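Local coordinates for protein arylmalonate decarboxylase (Bordetella bronchiseptica, PDB 3IXL) that catalyses the decarboxylation of 2-aryl-2-methylmalonates to 2-arylpropionates and carbon dioxide, at residues V120-A125 with G183-S188. The protein carries 2 engineered substitutions. Numbering follows the deposited sequence.
Engineered in segment 183-188: Ser188 (natural residue Cys). With PAC (2-phenylacetic acid), chain C.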
# COMPACT_ATOMS: atom_id res chain seq x y z
N VAL A 120 -10.87 0.28 12.20
CA VAL A 120 -10.60 0.74 10.86
C VAL A 120 -11.66 0.28 9.87
O VAL A 120 -11.92 -0.92 9.73
CB VAL A 120 -9.17 0.31 10.41
CG1 VAL A 120 -8.97 -1.22 10.46
CG2 VAL A 120 -8.82 0.90 9.03
N ALA A 121 -12.31 1.24 9.22
CA ALA A 121 -13.25 0.94 8.15
C ALA A 121 -12.45 0.63 6.89
O ALA A 121 -11.43 1.28 6.63
CB ALA A 121 -14.18 2.12 7.92
N LEU A 122 -12.92 -0.34 6.11
CA LEU A 122 -12.21 -0.77 4.90
C LEU A 122 -12.92 -0.31 3.64
O LEU A 122 -14.11 -0.59 3.46
CB LEU A 122 -12.08 -2.29 4.87
CG LEU A 122 -11.51 -3.00 6.11
CD1 LEU A 122 -11.43 -4.53 5.90
CD2 LEU A 122 -10.16 -2.43 6.50
N ALA A 123 -12.19 0.37 2.76
CA ALA A 123 -12.69 0.79 1.46
C ALA A 123 -11.70 0.20 0.49
O ALA A 123 -10.55 0.65 0.46
CB ALA A 123 -12.71 2.31 1.36
N THR A 124 -12.09 -0.82 -0.28
CA THR A 124 -11.10 -1.54 -1.08
C THR A 124 -11.51 -1.71 -2.53
O THR A 124 -12.68 -1.53 -2.88
CB THR A 124 -10.81 -2.96 -0.54
OG1 THR A 124 -11.77 -3.86 -1.10
CG2 THR A 124 -10.84 -3.01 0.99
N ALA A 125 -10.53 -2.09 -3.36
CA ALA A 125 -10.76 -2.33 -4.76
C ALA A 125 -11.18 -3.79 -5.01
O ALA A 125 -11.55 -4.12 -6.13
CB ALA A 125 -9.51 -2.01 -5.56
N GLY A 183 -10.64 5.51 11.72
CA GLY A 183 -10.08 5.90 10.44
C GLY A 183 -10.45 4.91 9.37
O GLY A 183 -11.22 3.97 9.60
N ILE A 184 -9.90 5.13 8.18
CA ILE A 184 -10.26 4.36 7.00
C ILE A 184 -9.00 3.85 6.32
O ILE A 184 -8.02 4.59 6.16
CB ILE A 184 -11.07 5.24 6.00
CG1 ILE A 184 -12.35 5.77 6.67
CG2 ILE A 184 -11.40 4.47 4.72
CD1 ILE A 184 -12.96 6.99 5.99
N LEU A 185 -9.02 2.57 5.95
CA LEU A 185 -8.00 2.02 5.07
C LEU A 185 -8.57 1.93 3.66
O LEU A 185 -9.56 1.24 3.43
CB LEU A 185 -7.54 0.64 5.54
CG LEU A 185 -6.58 -0.10 4.60
CD1 LEU A 185 -5.27 0.67 4.43
CD2 LEU A 185 -6.31 -1.51 5.14
N LEU A 186 -7.96 2.67 2.74
CA LEU A 186 -8.30 2.61 1.32
C LEU A 186 -7.26 1.70 0.67
O LEU A 186 -6.10 2.08 0.46
CB LEU A 186 -8.30 4.02 0.73
CG LEU A 186 -8.58 4.23 -0.76
CD1 LEU A 186 -9.87 3.54 -1.23
CD2 LEU A 186 -8.66 5.74 -1.01
N SER A 187 -7.67 0.47 0.39
CA SER A 187 -6.72 -0.58 0.04
C SER A 187 -6.71 -0.92 -1.44
O SER A 187 -7.76 -1.18 -2.05
CB SER A 187 -6.94 -1.83 0.89
OG SER A 187 -5.80 -2.69 0.80
N SER A 188 -5.49 -0.90 -1.97
CA SER A 188 -5.04 -1.32 -3.30
C SER A 188 -4.13 -0.26 -3.85
O SER A 188 -4.55 0.89 -4.06
CB SER A 188 -6.13 -1.62 -4.32
OG SER A 188 -5.50 -2.05 -5.52
C1 PAC C . -2.79 -4.33 -3.99
C2 PAC C . -2.86 -4.65 -5.47
C1' PAC C . -2.15 -3.79 -6.49
C2' PAC C . -2.73 -3.76 -7.77
C3' PAC C . -2.15 -3.01 -8.79
C4' PAC C . -1.00 -2.28 -8.55
C5' PAC C . -0.42 -2.30 -7.27
C6' PAC C . -0.99 -3.06 -6.24
O1 PAC C . -2.19 -3.31 -3.54
O2 PAC C . -3.38 -5.15 -3.23
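Ala121, Ala123 and Ala125 bond through their backbones to Gly183, Leu185 and Ser187, joining strands 120-124 and 183-187 as parallel neighbours whose axes cross at -28°. Five N-H...O=C bonds form the ladder. The straightest runs from Ala123 N to Leu185 O (2.9 Å, 174° at the hydrogen). The last, Ala125 N to Ser187 O, is longer at 3.2 Å and carries the pairing past Thr124.

Val120, Leu122, Thr124, Leu185 and Ser187 share one face. Val120 CG2 lies anti to its backbone N and reaches Leu185 CB at 3.7 Å. Leu122, directly across from Leu185, brings CD2 to the same CB at 4.1 Å. Thr124 CG2 lies against Ser187 CB. The hydroxyls turn to other partners: Thr124 OG1 bonds with Asn131 and Tyr126 N, Ser187 OG with Tyr126 OH. Leu134 of helix 128-140 packs over Thr124, Leu185 and Ser187.

On the other face, Ala123 CB touches both Ile184 CG2 and Leu186 CD1, the latter at 4.0 Å. Helix 164-176 packs here. Ala125 CB touches CB of the engineered Ser188 at 3.6 Å. Ser188 OG bonds with Gly190 N and lies 3.7 Å from C2 of the bound 2-phenylacetic acid.

These are the two central strands of one of the two four-stranded parallel sheets in this alpha/beta protein, flanked by helices 128-140 and 164-176; the turn after 183-187 brings Ser188, Gly189 and Gly190 to the pocket that holds 2-phenylacetic acid.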